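Local coordinates for protein cadherin-related family member 2 (Homo sapiens, PDB 5CZR) that forms calcium-dependent heterophilic adhesion complexes with CDHR5 between neighbouring microvilli, and so controls how microvilli pack on epithelial cells, at residues A[2-8]-A[29-35]; A[47-51]-A[71-76]. All coordinates share one frame; numbering follows the deposited sequence.

Contact 1: A[2-8]-A[29-35]; sequences NVAPKFL and LVAEDQD. With CA (calcium ion), chain E.
Asn2, Val3, Asp33 and Asp35 hold one calcium ion between the two antiparallel segments, 2-8 and 29-35. Asn2 gives OD1 to the calcium at 2.4 Å and Val3 its carbonyl O, while Asp33 grips the ion with both carboxylate oxygens and Asp35 with OD2 alone at 2.5 Å. The metal thus draws Asn2 OD1 and Asp35 OD2 to 2.8 Å of each other, a pairing of oxygens that would probably be unfavourable without the cation; the amide and carboxylate planes there lie 36° apart. Asp37 and Asp82 complete the shell.

Hydrogen bonds brace this site. Val3 N reaches the syn lone pair of Asp35 OD2 at 2.9 Å, so one oxygen serves both metal and backbone, and Asp33 OD1 also takes the N-H of Asp35 in an Asx turn. A water bridges Ala4 O and Gln34 N. Further along, Lys6 and Glu32 form a hydrogen-bonded pair, Glu32 N meeting Lys6 O at 2.9 Å, and Leu8 N bonds Val30 O at 3.2 Å.

The remaining side chains pack along the pairing. Pro5 lies alongside the Asp33 carboxylate. Phe7 meets Val30 O with its ring edge, in plane, and makes an apolar contact through CD1, 4.0 Å from Ala31 CB. With CG anti to its carbonyl carbon (chi1 -59°), Leu8 sets CD1 3.8 Å from Val30 CG1, a second apolar pair.

A short edge-strand pairing within the first cadherin repeat thus runs into a calcium site at the N-terminal tip, separate from the calcium ions bound between the two repeats.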
loop_
_atom_site.group_PDB
_atom_site.type_symbol
_atom_site.label_atom_id
_atom_site.label_comp_id
_atom_site.label_asym_id
_atom_site.label_seq_id
_atom_site.Cartn_x
_atom_site.Cartn_y
_atom_site.Cartn_z
ATOM N N ASN A 2 -19.376 40.618 -24.157
ATOM C CA ASN A 2 -19.286 39.350 -23.359
ATOM C C ASN A 2 -18.119 39.296 -22.379
ATOM O O ASN A 2 -16.992 39.627 -22.729
ATOM C CB ASN A 2 -19.211 38.070 -24.228
ATOM C CG ASN A 2 -19.209 36.781 -23.366
ATOM O OD1 ASN A 2 -20.126 36.560 -22.567
ATOM N ND2 ASN A 2 -18.175 35.951 -23.505
ATOM N N VAL A 3 -18.391 38.809 -21.170
ATOM C CA VAL A 3 -17.355 38.471 -20.197
ATOM C C VAL A 3 -17.072 36.944 -20.193
ATOM O O VAL A 3 -18.003 36.118 -20.177
ATOM C CB VAL A 3 -17.763 38.942 -18.783
ATOM C CG1 VAL A 3 -16.642 38.677 -17.786
ATOM C CG2 VAL A 3 -18.103 40.429 -18.822
ATOM N N ALA A 4 -15.791 36.595 -20.236
ATOM C CA ALA A 4 -15.378 35.202 -20.219
ATOM C C ALA A 4 -15.726 34.576 -18.875
ATOM O O ALA A 4 -15.618 35.240 -17.841
ATOM C CB ALA A 4 -13.889 35.078 -20.475
ATOM N N PRO A 5 -16.166 33.307 -18.879
ATOM C CA PRO A 5 -16.325 32.597 -17.609
ATOM C C PRO A 5 -14.973 32.343 -16.953
ATOM O O PRO A 5 -13.928 32.380 -17.620
ATOM C CB PRO A 5 -16.977 31.281 -18.018
ATOM C CG PRO A 5 -16.530 31.086 -19.436
ATOM C CD PRO A 5 -16.486 32.454 -20.032
ATOM N N LYS A 6 -15.022 32.058 -15.664
ATOM C CA LYS A 6 -13.843 31.948 -14.819
ATOM C C LYS A 6 -14.083 30.827 -13.819
ATOM O O LYS A 6 -15.117 30.775 -13.163
ATOM C CB LYS A 6 -13.609 33.272 -14.089
ATOM C CG LYS A 6 -12.298 33.361 -13.306
ATOM C CD LYS A 6 -11.625 34.743 -13.440
ATOM C CE LYS A 6 -12.459 35.890 -12.869
ATOM N NZ LYS A 6 -12.351 35.958 -11.375
ATOM N N PHE A 7 -13.179 29.861 -13.808
ATOM C CA PHE A 7 -13.196 28.787 -12.818
ATOM C C PHE A 7 -13.024 29.368 -11.420
ATOM O O PHE A 7 -12.273 30.324 -11.215
ATOM C CB PHE A 7 -12.044 27.810 -13.089
ATOM C CG PHE A 7 -12.343 26.799 -14.183
ATOM C CD1 PHE A 7 -13.311 25.842 -13.998
ATOM C CD2 PHE A 7 -11.608 26.776 -15.350
ATOM C CE1 PHE A 7 -13.561 24.896 -14.975
ATOM C CE2 PHE A 7 -11.835 25.829 -16.325
ATOM C CZ PHE A 7 -12.801 24.880 -16.138
ATOM N N LEU A 8 -13.721 28.790 -10.468
ATOM C CA LEU A 8 -13.506 29.159 -9.074
ATOM C C LEU A 8 -12.071 28.880 -8.671
ATOM O O LEU A 8 -11.422 28.000 -9.214
ATOM C CB LEU A 8 -14.480 28.403 -8.140
ATOM C CG LEU A 8 -15.993 28.616 -8.411
ATOM C CD1 LEU A 8 -16.854 28.090 -7.256
ATOM C CD2 LEU A 8 -16.309 30.082 -8.702
ATOM N N LEU A 29 -16.548 20.192 -11.539
ATOM C CA LEU A 29 -15.974 21.391 -12.133
ATOM C C LEU A 29 -16.966 22.532 -11.973
ATOM O O LEU A 29 -18.145 22.373 -12.282
ATOM C CB LEU A 29 -15.653 21.181 -13.613
ATOM C CG LEU A 29 -14.469 20.271 -13.928
ATOM C CD1 LEU A 29 -14.460 19.893 -15.399
ATOM C CD2 LEU A 29 -13.167 20.964 -13.541
ATOM N N VAL A 30 -16.487 23.662 -11.452
ATOM C CA VAL A 30 -17.347 24.792 -11.141
ATOM C C VAL A 30 -16.675 26.088 -11.595
ATOM O O VAL A 30 -15.501 26.329 -11.348
ATOM C CB VAL A 30 -17.690 24.913 -9.623
ATOM C CG1 VAL A 30 -18.933 25.773 -9.438
ATOM C CG2 VAL A 30 -17.924 23.580 -8.947
ATOM N N ALA A 31 -17.456 26.900 -12.277
ATOM C CA ALA A 31 -17.025 28.188 -12.761
ATOM C C ALA A 31 -18.213 29.130 -12.620
ATOM O O ALA A 31 -19.313 28.693 -12.315
ATOM C CB ALA A 31 -16.600 28.081 -14.212
ATOM N N GLU A 32 -17.971 30.420 -12.832
ATOM C CA GLU A 32 -19.008 31.453 -12.782
ATOM C C GLU A 32 -18.850 32.356 -13.980
ATOM O O GLU A 32 -17.771 32.435 -14.611
ATOM C CB GLU A 32 -18.901 32.269 -11.503
ATOM C CG GLU A 32 -17.653 33.156 -11.435
ATOM C CD GLU A 32 -17.336 33.690 -10.028
ATOM O OE1 GLU A 32 -17.734 33.049 -9.009
ATOM O OE2 GLU A 32 -16.652 34.746 -9.935
ATOM N N ASP A 33 -19.941 33.029 -14.316
ATOM C CA ASP A 33 -19.963 33.882 -15.499
ATOM C C ASP A 33 -20.757 35.133 -15.185
ATOM O O ASP A 33 -21.944 35.049 -14.851
ATOM C CB ASP A 33 -20.588 33.136 -16.684
ATOM C CG ASP A 33 -20.441 33.903 -18.014
ATOM O OD1 ASP A 33 -21.206 34.871 -18.248
ATOM O OD2 ASP A 33 -19.599 33.502 -18.843
ATOM N N GLN A 34 -20.102 36.283 -15.314
ATOM C CA GLN A 34 -20.698 37.598 -14.982
ATOM C C GLN A 34 -21.971 37.922 -15.800
ATOM O O GLN A 34 -22.795 38.686 -15.342
ATOM C CB GLN A 34 -19.668 38.725 -15.207
ATOM C CG GLN A 34 -19.734 39.882 -14.168
ATOM C CD GLN A 34 -18.986 39.583 -12.870
ATOM O OE1 GLN A 34 -18.334 38.538 -12.711
ATOM N NE2 GLN A 34 -19.075 40.521 -11.929
ATOM N N ASP A 35 -22.117 37.352 -16.996
ATOM C CA ASP A 35 -23.333 37.544 -17.799
ATOM C C ASP A 35 -24.393 36.516 -17.466
ATOM O O ASP A 35 -25.488 36.554 -18.008
ATOM C CB ASP A 35 -23.024 37.448 -19.281
ATOM C CG ASP A 35 -21.804 38.258 -19.671
ATOM O OD1 ASP A 35 -21.826 39.514 -19.570
ATOM O OD2 ASP A 35 -20.819 37.633 -20.103
HETATM CA CA CA E . -20.198 35.253 -20.588
HETATM O O HOH W 1 -17.309 35.823 -15.749
#

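Contact 2: A[47-51]-A[71-76]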
loop_
_atom_site.group_PDB
_atom_site.type_symbol
_atom_site.label_atom_id
_atom_site.label_comp_id
_atom_site.label_asym_id
_atom_site.label_seq_id
_atom_site.Cartn_x
_atom_site.Cartn_y
_atom_site.Cartn_z
ATOM N N ASN A 47 -3.828 12.913 -20.220
ATOM C CA ASN A 47 -4.368 12.312 -19.013
ATOM C C ASN A 47 -5.894 12.486 -18.853
ATOM O O ASN A 47 -6.467 12.084 -17.816
ATOM C CB ASN A 47 -3.687 12.948 -17.804
ATOM C CG ASN A 47 -2.217 12.606 -17.711
ATOM O OD1 ASN A 47 -1.815 11.498 -18.040
ATOM N ND2 ASN A 47 -1.404 13.559 -17.289
ATOM N N ALA A 48 -6.556 13.072 -19.854
ATOM C CA ALA A 48 -8.001 13.297 -19.732
ATOM C C ALA A 48 -8.799 11.999 -19.659
ATOM O O ALA A 48 -9.904 11.984 -19.123
ATOM C CB ALA A 48 -8.504 14.140 -20.869
ATOM N N TYR A 49 -8.233 10.918 -20.202
ATOM C CA TYR A 49 -8.906 9.622 -20.252
ATOM C C TYR A 49 -9.205 9.042 -18.839
ATOM O O TYR A 49 -9.980 8.099 -18.711
ATOM C CB TYR A 49 -8.086 8.597 -21.053
ATOM C CG TYR A 49 -6.831 8.124 -20.322
ATOM C CD1 TYR A 49 -6.882 7.070 -19.436
ATOM C CD2 TYR A 49 -5.592 8.740 -20.534
ATOM C CE1 TYR A 49 -5.739 6.632 -18.760
ATOM C CE2 TYR A 49 -4.446 8.317 -19.860
ATOM C CZ TYR A 49 -4.534 7.269 -18.949
ATOM O OH TYR A 49 -3.418 6.819 -18.279
ATOM N N PHE A 50 -8.544 9.562 -17.814
ATOM C CA PHE A 50 -8.855 9.188 -16.437
ATOM C C PHE A 50 -10.267 9.577 -16.001
ATOM O O PHE A 50 -10.751 9.039 -15.002
ATOM C CB PHE A 50 -7.873 9.817 -15.434
ATOM C CG PHE A 50 -6.578 9.104 -15.330
ATOM C CD1 PHE A 50 -6.478 7.909 -14.634
ATOM C CD2 PHE A 50 -5.420 9.636 -15.934
ATOM C CE1 PHE A 50 -5.263 7.225 -14.579
ATOM C CE2 PHE A 50 -4.206 8.979 -15.829
ATOM C CZ PHE A 50 -4.125 7.771 -15.148
ATOM N N PHE A 51 -10.876 10.542 -16.700
ATOM C CA PHE A 51 -12.148 11.096 -16.279
ATOM C C PHE A 51 -13.155 11.203 -17.435
ATOM O O PHE A 51 -12.801 11.111 -18.614
ATOM C CB PHE A 51 -11.936 12.492 -15.708
ATOM C CG PHE A 51 -11.019 12.544 -14.521
ATOM C CD1 PHE A 51 -11.457 12.070 -13.257
ATOM C CD2 PHE A 51 -9.729 13.099 -14.629
ATOM C CE1 PHE A 51 -10.622 12.127 -12.154
ATOM C CE2 PHE A 51 -8.878 13.096 -13.530
ATOM C CZ PHE A 51 -9.319 12.621 -12.287
ATOM N N LEU A 71 1.341 6.635 -10.602
ATOM C CA LEU A 71 1.195 8.029 -11.011
ATOM C C LEU A 71 0.554 8.804 -9.858
ATOM O O LEU A 71 -0.670 8.752 -9.670
ATOM C CB LEU A 71 0.294 8.077 -12.248
ATOM C CG LEU A 71 0.151 9.399 -12.959
ATOM C CD1 LEU A 71 1.513 9.876 -13.485
ATOM C CD2 LEU A 71 -0.829 9.252 -14.107
ATOM N N TYR A 72 1.377 9.422 -9.022
ATOM C CA TYR A 72 0.887 9.938 -7.746
ATOM C C TYR A 72 0.343 11.337 -7.831
ATOM O O TYR A 72 -0.394 11.784 -6.966
ATOM C CB TYR A 72 1.959 9.815 -6.644
ATOM C CG TYR A 72 3.021 10.958 -6.621
ATOM C CD1 TYR A 72 3.679 11.397 -7.785
ATOM C CD2 TYR A 72 3.282 11.636 -5.455
ATOM C CE1 TYR A 72 4.571 12.469 -7.767
ATOM C CE2 TYR A 72 4.211 12.685 -5.393
ATOM C CZ TYR A 72 4.840 13.121 -6.553
ATOM O OH TYR A 72 5.729 14.160 -6.496
ATOM N N THR A 73 0.722 12.027 -8.898
ATOM C CA THR A 73 0.029 13.217 -9.329
ATOM C C THR A 73 0.071 13.273 -10.846
ATOM O O THR A 73 0.956 12.668 -11.464
ATOM C CB THR A 73 0.695 14.515 -8.877
ATOM O OG1 THR A 73 1.958 14.606 -9.538
ATOM C CG2 THR A 73 0.873 14.562 -7.363
ATOM N N PHE A 74 -0.834 14.064 -11.428
ATOM C CA PHE A 74 -0.791 14.342 -12.848
ATOM C C PHE A 74 -1.638 15.549 -13.200
ATOM O O PHE A 74 -2.432 16.012 -12.375
ATOM C CB PHE A 74 -1.207 13.125 -13.670
ATOM C CG PHE A 74 -2.605 12.634 -13.402
ATOM C CD1 PHE A 74 -2.852 11.724 -12.402
ATOM C CD2 PHE A 74 -3.672 13.089 -14.173
ATOM C CE1 PHE A 74 -4.128 11.267 -12.153
ATOM C CE2 PHE A 74 -4.953 12.608 -13.967
ATOM C CZ PHE A 74 -5.185 11.702 -12.943
ATOM N N LYS A 75 -1.416 16.073 -14.400
ATOM C CA LYS A 75 -2.088 17.283 -14.821
ATOM C C LYS A 75 -3.142 16.923 -15.835
ATOM O O LYS A 75 -2.935 16.058 -16.661
ATOM C CB LYS A 75 -1.128 18.269 -15.524
ATOM C CG LYS A 75 0.274 18.352 -14.901
ATOM C CD LYS A 75 0.498 19.485 -13.904
ATOM C CE LYS A 75 1.861 19.357 -13.210
ATOM N NZ LYS A 75 2.003 20.461 -12.226
ATOM N N VAL A 76 -4.212 17.696 -15.828
ATOM C CA VAL A 76 -5.165 17.649 -16.902
ATOM C C VAL A 76 -5.537 19.057 -17.300
ATOM O O VAL A 76 -5.349 19.995 -16.539
ATOM C CB VAL A 76 -6.447 16.870 -16.499
ATOM C CG1 VAL A 76 -6.133 15.406 -16.344
ATOM C CG2 VAL A 76 -7.061 17.433 -15.223
#
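Phe74 holds CG between its backbone N and carbonyl carbon (chi1 60°), which carries its ring from strand 73-81 toward Asn47, Phe50 and Phe51. Phe50 turns CG away from its own carbonyl carbon (chi1 -80°), bringing its ring over a face of Phe74. The two make an offset stack with centroids 4.5 Å apart. The nearest atoms, Phe50 CD2 and Phe74 CE2, stand 3.6 Å apart. Across the other face of Phe50 lies Tyr49 CE1, over the ring centre, so this phenylalanine is layered between two aromatic rings. Leu71 adds CD2 obliquely, 3.8 Å from Phe50 CZ. Phe51 approaches Phe74 from the opposite direction and places CE2 at the edge of that ring, 4.0 Å from Phe74 CE2.

Beside the rings, Asn47 crosses Phe74 obliquely, with CB 3.6 Å from Phe74 CD2, and sends ND2 to Lys75 O at 3.0 Å. This bond is nearly straight (166° at the hydrogen) and lies in both the amide and the carbonyl plane. Val76 CG1 packs 3.8 Å from Asn47 CB. With an alanine in place of Asn47, Lys75 O is likely to lose this side-chain donor and the turn one tie to the strand, though the CB contact with Phe74 would remain.

Leu66 and Val93 also touch Phe74, while Val60 and Leu62 meet Phe51, placing the buried rings of Phe50, Phe51 and Phe74 in the interior of the first cadherin repeat. Phe50 of the 3-10 turn 48-50 and Phe51 just after it give undirected apolar packing on Phe74; the straight, in-plane amide bond of Asn47 is directional and so probably sets how the turn sits on the strand.

How the contacts relate
From the N terminus, the chain enters contact 1 with residues 2-8, passes through strand 13-17 and returns along strand 25-32, closing a loop of 20 intervening residues at 29-35. Only after strand 40-44 does contact 2 open at 47-51; strands 51-53 and 59-62 follow before 71-76 closes it. The loops therefore follow in series, without nesting or crossing. Contact 1 joins neighbouring strands of one sheet near the N-terminal tip, whereas contact 2 brings the turn ahead of strand 51-53 against strand 73-81 of the other sheet. Their centres lie 24 Å apart, within the same cadherin repeat, and strand 73-81 continues to Ile78 and Val80, which touch Phe7.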